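Local coordinates for protein type III Pentaketide Synthase (Neurospora crassa, PDB 3EUO) that is a type III polyketide synthase of the chalcone synthase family that probably makes pentaketides by successive acyl transfer and chain extension, at residues A[264-269]-A[361-366]; A[293-296]-A[301-304]; A[152-157]-A[227-232]; A[304-309]-A[315-320]. All blocks are in the same frame, centred on the assembly; numbering follows the deposited sequence.

Followed from the N terminus, the chain first closes contact 3, where strand 224-233 returns to helix 145-162 and joins the N-terminal family region to the C-terminal one. Helix 258-277 then opens contact 1, which is completed only at strand 359-366, nearly a hundred residues on. Two short closures fall within that long excursion: contact 2 folds helix 300-310 back on strand 292-295, and contact 4 starts at Ser304, where contact 2 ends, and brings the same helix against the start of helix 318-327. Contacts 1 and 2 meet at neighbouring strands 359-366 and 292-295. Contact 3 reaches the same mixed sheet about 15 Å from contact 1, centre to centre.

Contact 1: residues A[264-269]-A[361-366]; sequences ASLQPT and VGCAFG
A buried, mostly apolar helix-on-sheet contact joins Ser265 and Leu266 of helix 258-277 to Cys363 and Phe365 of strand 359-366. The helix segment runs 138° from the strand direction, its axis passing 10.8 Å from that of the strand, a gap bridged by side chains from both sides. Leu266 does most of the bridging through one branch: its CD2 methyl lies in the plane of the Phe365 ring, at the edge, 3.5 Å from CZ. The same methyl meets the thiol of Cys363, with SG 3.7 Å from CD2, while the leucine and phenylalanine side chains cross at about a right angle. Such a helix covering strands of the large mixed sheet fits the layered alpha-beta architecture of the thiolase fold. Helix 300-310 packs beside it, receiving Leu266 on Ala306 and Met310. Ser265 makes the closest approach, OG coming obliquely to within 3.0 Å of Phe365 CE1. With chi1 at 71°, that hydroxyl sits between the backbone N and the carbonyl carbon, turned back to bond with Ala262 O. Val371 of the adjoining strand touches both Ser265 and Phe365. Within the helix, Ser265 O is gripped twice by Thr269, by OG1 at 2.7 Å and by the backbone N at 3.2 Å, from opposite faces of the carbonyl plane, two bonds that span Pro268, where the helix kinks.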
# COMPACT_ATOMS: atom_id res chain seq x y z
N ALA A 264 27.49 -1.74 2.96
CA ALA A 264 28.00 -0.40 2.64
C ALA A 264 27.09 0.74 3.08
O ALA A 264 27.55 1.86 3.31
CB ALA A 264 28.30 -0.29 1.14
N SER A 265 25.79 0.46 3.20
CA SER A 265 24.82 1.50 3.55
C SER A 265 24.72 1.80 5.05
O SER A 265 24.21 2.85 5.43
CB SER A 265 23.43 1.14 3.01
OG SER A 265 22.87 0.07 3.73
N LEU A 266 25.22 0.88 5.88
CA LEU A 266 25.04 0.97 7.34
C LEU A 266 25.69 2.20 7.98
O LEU A 266 25.02 2.98 8.64
CB LEU A 266 25.55 -0.31 8.03
CG LEU A 266 24.80 -1.64 7.82
CD1 LEU A 266 25.66 -2.79 8.28
CD2 LEU A 266 23.44 -1.67 8.53
N GLN A 267 26.99 2.37 7.77
CA GLN A 267 27.74 3.48 8.37
C GLN A 267 27.16 4.86 8.03
O GLN A 267 26.91 5.65 8.94
CB GLN A 267 29.24 3.40 8.01
CG GLN A 267 29.92 2.06 8.38
CD GLN A 267 30.13 1.11 7.19
OE1 GLN A 267 31.24 0.60 6.99
NE2 GLN A 267 29.06 0.86 6.42
N PRO A 268 26.92 5.15 6.73
CA PRO A 268 26.38 6.46 6.35
C PRO A 268 24.97 6.72 6.88
O PRO A 268 24.66 7.85 7.28
CB PRO A 268 26.34 6.39 4.82
CG PRO A 268 27.29 5.31 4.46
CD PRO A 268 27.17 4.31 5.54
N THR A 269 24.12 5.69 6.90
CA THR A 269 22.75 5.83 7.40
C THR A 269 22.75 6.03 8.92
O THR A 269 22.07 6.91 9.43
CB THR A 269 21.87 4.64 6.98
OG1 THR A 269 22.04 4.40 5.58
CG2 THR A 269 20.40 4.93 7.26
N VAL A 361 19.04 0.68 18.09
CA VAL A 361 18.99 1.05 16.68
C VAL A 361 18.24 -0.05 15.94
O VAL A 361 18.62 -1.22 16.03
CB VAL A 361 20.41 1.24 16.10
CG1 VAL A 361 20.35 1.56 14.62
CG2 VAL A 361 21.14 2.36 16.85
N GLY A 362 17.18 0.32 15.22
CA GLY A 362 16.45 -0.62 14.38
C GLY A 362 16.92 -0.45 12.95
O GLY A 362 17.16 0.67 12.51
N CYS A 363 17.08 -1.56 12.23
CA CYS A 363 17.55 -1.50 10.85
C CYS A 363 16.95 -2.63 10.01
O CYS A 363 16.85 -3.77 10.47
CB CYS A 363 19.08 -1.53 10.81
SG CYS A 363 19.79 -1.30 9.16
N ALA A 364 16.56 -2.30 8.78
CA ALA A 364 15.99 -3.26 7.84
C ALA A 364 16.26 -2.80 6.41
O ALA A 364 16.31 -1.60 6.14
CB ALA A 364 14.49 -3.42 8.07
N PHE A 365 16.45 -3.75 5.50
CA PHE A 365 16.57 -3.46 4.07
C PHE A 365 15.54 -4.28 3.32
O PHE A 365 15.17 -5.37 3.76
CB PHE A 365 17.96 -3.85 3.52
CG PHE A 365 19.11 -3.38 4.36
CD1 PHE A 365 19.68 -2.13 4.15
CD2 PHE A 365 19.64 -4.19 5.36
CE1 PHE A 365 20.75 -1.69 4.93
CE2 PHE A 365 20.71 -3.76 6.15
CZ PHE A 365 21.26 -2.51 5.93
N GLY A 366 15.11 -3.76 2.17
CA GLY A 366 14.22 -4.49 1.27
C GLY A 366 14.31 -3.96 -0.16
O GLY A 366 15.15 -3.09 -0.45

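Contact 2: residues A[293-296]-A[301-304]; sequences WAMH and TILS
A strand-turn-helix unit of the thiolase fold brings Met295 and His296, at the end of strand 292-295, against Ile302 and Leu303 in the first turns of helix 300-310. Only a short connection separates them, and the surfaces meet mainly through aliphatic carbons. Met295 is central. Its CG stands anti to the backbone N (chi1 -178°), which sends it out from the strand toward the helix, where it touches two neighbours: Leu303 CD2 at 3.8 Å and Ile302 CG2 at 4.1 Å. Beyond CG the chain bends at both later torsions. Leu303 and Met295 slide past each other in opposite directions, so that CD2 also comes within 4.0 Å of Met295 CB, whereas Ile302 lies across the methionine at about a right angle. The isoleucine uses its short branch here; CG2 also rests 3.8 Å from the carbonyl oxygen of His296, and the longer branch leads away. The His296 side chain leaves in another direction, toward Asn329, to which NE2 makes a weak hydrogen bond; the two probably correspond to the histidine and asparagine of chalcone synthase active sites. Around the unit, backbone bonds join Ala294 and His296 to strand 359-366, Ser320 OG bonds to Met295 O, and Ile302 also touches Ala262 of helix 258-277, so helix 300-310 packs against both strand 292-295 and helix 258-277.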
# COMPACT_ATOMS: atom_id res chain seq x y z
N TRP A 293 21.23 -3.46 18.95
CA TRP A 293 20.92 -3.40 17.53
C TRP A 293 19.84 -4.40 17.16
O TRP A 293 20.05 -5.62 17.21
CB TRP A 293 22.19 -3.63 16.71
CG TRP A 293 23.07 -2.43 16.58
CD1 TRP A 293 23.90 -1.91 17.54
CD2 TRP A 293 23.23 -1.61 15.42
NE1 TRP A 293 24.56 -0.80 17.04
CE2 TRP A 293 24.16 -0.60 15.75
CE3 TRP A 293 22.67 -1.63 14.14
CZ2 TRP A 293 24.55 0.39 14.83
CZ3 TRP A 293 23.04 -0.65 13.23
CH2 TRP A 293 23.98 0.34 13.58
N ALA A 294 18.66 -3.88 16.82
CA ALA A 294 17.57 -4.71 16.35
C ALA A 294 17.66 -4.73 14.82
O ALA A 294 17.05 -3.90 14.14
CB ALA A 294 16.23 -4.12 16.81
N MET A 295 18.45 -5.66 14.29
CA MET A 295 18.62 -5.79 12.84
C MET A 295 17.61 -6.78 12.27
O MET A 295 17.36 -7.82 12.87
CB MET A 295 20.03 -6.29 12.52
CG MET A 295 20.33 -6.42 11.03
SD MET A 295 20.63 -4.84 10.21
CE MET A 295 21.72 -4.09 11.43
N HIS A 296 17.05 -6.46 11.10
CA HIS A 296 16.28 -7.45 10.37
C HIS A 296 17.26 -8.45 9.78
O HIS A 296 18.14 -8.07 9.00
CB HIS A 296 15.44 -6.83 9.25
CG HIS A 296 14.74 -7.86 8.42
ND1 HIS A 296 15.05 -8.09 7.09
CD2 HIS A 296 13.77 -8.75 8.74
CE1 HIS A 296 14.29 -9.07 6.63
NE2 HIS A 296 13.50 -9.48 7.61
N THR A 301 24.69 -13.25 6.20
CA THR A 301 25.70 -12.27 5.80
C THR A 301 25.32 -10.85 6.21
O THR A 301 26.19 -9.99 6.32
CB THR A 301 25.99 -12.29 4.28
OG1 THR A 301 24.84 -11.83 3.56
CG2 THR A 301 26.35 -13.70 3.82
N ILE A 302 24.03 -10.61 6.42
CA ILE A 302 23.56 -9.30 6.87
C ILE A 302 24.01 -9.05 8.31
O ILE A 302 24.49 -7.96 8.64
CB ILE A 302 22.01 -9.16 6.76
CG1 ILE A 302 21.55 -9.35 5.31
CG2 ILE A 302 21.55 -7.81 7.33
CD1 ILE A 302 22.20 -8.43 4.29
N LEU A 303 23.85 -10.06 9.15
CA LEU A 303 24.25 -9.97 10.54
C LEU A 303 25.76 -9.90 10.69
O LEU A 303 26.28 -9.01 11.36
CB LEU A 303 23.67 -11.13 11.36
CG LEU A 303 22.14 -11.25 11.35
CD1 LEU A 303 21.71 -12.48 12.12
CD2 LEU A 303 21.47 -9.99 11.90
N SER A 304 26.48 -10.83 10.05
CA SER A 304 27.95 -10.81 10.12
C SER A 304 28.50 -9.54 9.47
O SER A 304 29.47 -8.96 9.96
CB SER A 304 28.57 -12.07 9.52
OG SER A 304 28.20 -12.22 8.16

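Contact 3: residues A[152-157]-A[227-232]; sequences TAANLC and LGWENR
Ala154 and Asn155 of helix 145-162 meet Trp229 of strand 224-233 where, in the layered thiolase fold, this helix lies against the large mixed sheet. The indole carries the contact. Its CG takes the position between the backbone N and the carbonyl carbon, and chi2 near a right angle then presents the broad six-membered ring to the helix. Ala154 sets its methyl over one face of that ring in a CH-pi contact: CB is 4.0 Å from the centroid and 25° off the normal, displaced toward the CH2-CZ3 side, 3.6 Å from CH2. Asn155, one residue further along, has CG anti to the carbonyl carbon (chi1 -68°) and brings OD1 obliquely to the NE1 side of the indole. That oxygen, OD1 of Asn155, is 3.7 Å from Trp229 CZ2, and the amide plane is turned 70° from the ring. The other end of the amide looks across the dimer, where ND2 is hydrogen-bonded to Glu134 OE1 of the second subunit, a bond that would limit rotation of the amide and is consistent with OD1 being turned toward the tryptophan. Cys143, oxidised to 3-sulfinoalanine in this crystal, lies just before the helix. Leu3 touches both Ala154 and Trp229. One water completes the link, giving a hydrogen bond to Asn155 OD1 at 2.7 Å and, lying in the indole plane, taking one from Trp229 NE1 at 2.9 Å.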
# COMPACT_ATOMS: atom_id res chain seq x y z
N THR A 152 5.91 5.45 8.91
CA THR A 152 4.66 6.01 8.39
C THR A 152 3.70 6.29 9.54
O THR A 152 3.15 7.38 9.63
CB THR A 152 4.02 5.07 7.36
OG1 THR A 152 4.94 4.87 6.27
CG2 THR A 152 2.72 5.68 6.81
N ALA A 153 3.54 5.31 10.44
CA ALA A 153 2.75 5.50 11.66
C ALA A 153 3.22 6.69 12.50
O ALA A 153 2.39 7.41 13.05
CB ALA A 153 2.75 4.24 12.50
N ALA A 154 4.53 6.90 12.59
CA ALA A 154 5.08 8.03 13.35
C ALA A 154 4.63 9.35 12.74
O ALA A 154 4.18 10.25 13.46
CB ALA A 154 6.61 7.96 13.40
N ASN A 155 4.72 9.47 11.42
CA ASN A 155 4.26 10.67 10.72
C ASN A 155 2.76 10.90 10.93
O ASN A 155 2.32 12.03 11.16
CB ASN A 155 4.57 10.58 9.23
CG ASN A 155 6.06 10.64 8.92
OD1 ASN A 155 6.85 11.20 9.69
ND2 ASN A 155 6.46 10.08 7.77
N LEU A 156 1.98 9.82 10.88
CA LEU A 156 0.54 9.89 11.08
C LEU A 156 0.19 10.30 12.52
O LEU A 156 -0.70 11.13 12.73
CB LEU A 156 -0.13 8.56 10.69
CG LEU A 156 -0.02 8.16 9.21
CD1 LEU A 156 -0.57 6.75 9.04
CD2 LEU A 156 -0.78 9.13 8.30
N CYS A 157 0.89 9.72 13.49
CA CYS A 157 0.75 10.13 14.89
C CYS A 157 0.96 11.64 15.03
O CYS A 157 0.17 12.33 15.67
CB CYS A 157 1.75 9.41 15.79
SG CYS A 157 1.25 7.77 16.32
N LEU A 227 12.41 7.87 18.81
CA LEU A 227 13.07 9.18 18.85
C LEU A 227 13.36 9.76 17.48
O LEU A 227 13.37 10.98 17.30
CB LEU A 227 14.37 9.10 19.65
CG LEU A 227 14.26 8.64 21.11
CD1 LEU A 227 15.64 8.62 21.76
CD2 LEU A 227 13.28 9.49 21.91
N GLY A 228 13.61 8.90 16.51
CA GLY A 228 13.96 9.37 15.19
C GLY A 228 14.09 8.22 14.21
O GLY A 228 14.03 7.05 14.60
N TRP A 229 14.26 8.58 12.95
CA TRP A 229 14.28 7.59 11.89
C TRP A 229 15.00 8.15 10.68
O TRP A 229 15.06 9.37 10.48
CB TRP A 229 12.85 7.16 11.52
CG TRP A 229 11.91 8.31 11.30
CD1 TRP A 229 11.71 8.99 10.14
CD2 TRP A 229 11.05 8.91 12.27
NE1 TRP A 229 10.77 9.98 10.32
CE2 TRP A 229 10.35 9.95 11.62
CE3 TRP A 229 10.81 8.67 13.63
CZ2 TRP A 229 9.42 10.77 12.29
CZ3 TRP A 229 9.88 9.48 14.30
CH2 TRP A 229 9.20 10.51 13.62
N GLU A 230 15.55 7.23 9.89
CA GLU A 230 16.16 7.55 8.60
C GLU A 230 15.67 6.56 7.56
O GLU A 230 15.50 5.37 7.85
CB GLU A 230 17.70 7.46 8.68
CG GLU A 230 18.36 8.54 9.51
CD GLU A 230 18.19 9.95 8.95
OE1 GLU A 230 18.29 10.13 7.72
OE2 GLU A 230 17.96 10.87 9.76
N ASN A 231 15.46 7.05 6.35
CA ASN A 231 15.13 6.20 5.22
C ASN A 231 15.92 6.67 4.00
O ASN A 231 16.03 7.87 3.75
CB ASN A 231 13.62 6.19 4.96
CG ASN A 231 13.08 7.54 4.54
OD1 ASN A 231 13.01 8.46 5.34
ND2 ASN A 231 12.70 7.65 3.27
N ARG A 232 16.48 5.72 3.25
CA ARG A 232 17.27 6.04 2.06
C ARG A 232 17.01 4.98 1.01
O ARG A 232 16.71 3.84 1.35
CB ARG A 232 18.78 5.99 2.37
CG ARG A 232 19.32 7.11 3.24
CD ARG A 232 20.15 8.12 2.42
NE ARG A 232 20.55 9.28 3.23
CZ ARG A 232 20.89 10.47 2.74
NH1 ARG A 232 20.87 10.70 1.43
NH2 ARG A 232 21.23 11.46 3.56
O HOH W 1 9.32 11.97 8.86

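Contact 4: residues A[304-309]-A[315-320]; sequences SGAESA and EHMRAS
Ala306 and Glu307 lie on a regular stretch of helix, with Ser308 N bonded to Ser304 O at 3.0 Å; Ala306 faces Met317, and the end of Glu307 reaches it, Met317 being at the N-cap position of helix 318-327, just after the 3-10 residues Glu315 and His316. The methionine reaches across. Its chain is extended as far as SD and bends only at the last torsion (chi3 -41°), so sulfur and methyl meet different residues: SD packs 3.9 Å from Ala306 CB, while CE settles against Glu307, 3.9 Å from CG and 3.8 Å from OE2. Glu307 is itself extended beyond CG and crosses the methionine obliquely; its carboxylate is anchored by a hydrogen bond between OE2 and Tyr321 OH. In the thiolase fold of this protein the contact lies beside strand 292-295, at one edge of the chain's large sheet, whose Trp293 and Met295 also touch Met317. Next to Met317, Arg318 ties back to the turn: NH1 donates to Glu315 O at 2.8 Å with an N-H...O angle of 156°, the oxygen lying in the guanidinium plane. That same nitrogen also forms a salt bridge to Asp292 OD1.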
# COMPACT_ATOMS: atom_id res chain seq x y z
N SER A 304 26.48 -10.83 10.05
CA SER A 304 27.95 -10.81 10.12
C SER A 304 28.50 -9.54 9.47
O SER A 304 29.47 -8.96 9.96
CB SER A 304 28.57 -12.07 9.52
OG SER A 304 28.20 -12.22 8.16
N GLY A 305 27.87 -9.10 8.38
CA GLY A 305 28.23 -7.83 7.74
C GLY A 305 28.07 -6.61 8.63
O GLY A 305 28.92 -5.72 8.62
N ALA A 306 26.98 -6.58 9.40
CA ALA A 306 26.74 -5.48 10.35
C ALA A 306 27.78 -5.48 11.47
O ALA A 306 28.30 -4.42 11.83
CB ALA A 306 25.34 -5.57 10.93
N GLU A 307 28.10 -6.67 11.98
CA GLU A 307 29.16 -6.84 12.97
C GLU A 307 30.50 -6.28 12.47
O GLU A 307 31.22 -5.63 13.23
CB GLU A 307 29.34 -8.32 13.32
CG GLU A 307 28.18 -8.93 14.09
CD GLU A 307 28.20 -10.45 14.08
OE1 GLU A 307 29.22 -11.05 13.68
OE2 GLU A 307 27.18 -11.04 14.48
N SER A 308 30.81 -6.55 11.20
CA SER A 308 32.05 -6.09 10.58
C SER A 308 32.03 -4.59 10.34
O SER A 308 32.95 -3.88 10.76
CB SER A 308 32.29 -6.84 9.27
OG SER A 308 33.43 -6.34 8.60
N ALA A 309 30.99 -4.11 9.66
CA ALA A 309 30.87 -2.70 9.28
C ALA A 309 30.84 -1.75 10.47
O ALA A 309 31.46 -0.68 10.42
CB ALA A 309 29.63 -2.49 8.41
N GLU A 315 26.26 -10.54 20.10
CA GLU A 315 25.41 -10.25 21.25
C GLU A 315 24.74 -8.88 21.15
O GLU A 315 23.68 -8.67 21.74
CB GLU A 315 26.21 -10.38 22.55
CG GLU A 315 26.48 -11.83 22.96
CD GLU A 315 27.62 -12.48 22.18
OE1 GLU A 315 28.45 -11.75 21.59
OE2 GLU A 315 27.69 -13.73 22.17
N HIS A 316 25.36 -7.97 20.40
CA HIS A 316 24.76 -6.67 20.13
C HIS A 316 23.45 -6.82 19.37
O HIS A 316 22.54 -6.02 19.54
CB HIS A 316 25.71 -5.78 19.32
CG HIS A 316 26.75 -5.11 20.16
ND1 HIS A 316 27.88 -5.76 20.61
CD2 HIS A 316 26.84 -3.83 20.61
CE1 HIS A 316 28.61 -4.91 21.32
NE2 HIS A 316 28.00 -3.74 21.33
N MET A 317 23.37 -7.85 18.53
CA MET A 317 22.15 -8.17 17.79
C MET A 317 21.56 -9.52 18.22
O MET A 317 21.04 -10.26 17.38
CB MET A 317 22.43 -8.20 16.29
CG MET A 317 22.82 -6.87 15.67
SD MET A 317 23.39 -7.06 13.96
CE MET A 317 24.33 -8.50 14.08
N ARG A 318 21.61 -9.82 19.52
CA ARG A 318 21.20 -11.13 20.06
C ARG A 318 19.76 -11.57 19.71
O ARG A 318 19.51 -12.74 19.44
CB ARG A 318 21.40 -11.17 21.58
CG ARG A 318 20.61 -10.12 22.35
CD ARG A 318 21.18 -9.93 23.74
NE ARG A 318 20.58 -8.80 24.44
CZ ARG A 318 20.93 -7.53 24.25
NH1 ARG A 318 21.86 -7.20 23.36
NH2 ARG A 318 20.34 -6.57 24.95
N ALA A 319 18.83 -10.62 19.73
CA ALA A 319 17.44 -10.90 19.37
C ALA A 319 17.27 -11.19 17.86
O ALA A 319 16.38 -11.95 17.47
CB ALA A 319 16.53 -9.76 19.82
N SER A 320 18.12 -10.57 17.05
CA SER A 320 18.13 -10.81 15.60
C SER A 320 18.60 -12.22 15.31
O SER A 320 17.98 -12.93 14.53
CB SER A 320 19.04 -9.80 14.90
OG SER A 320 18.56 -8.48 15.07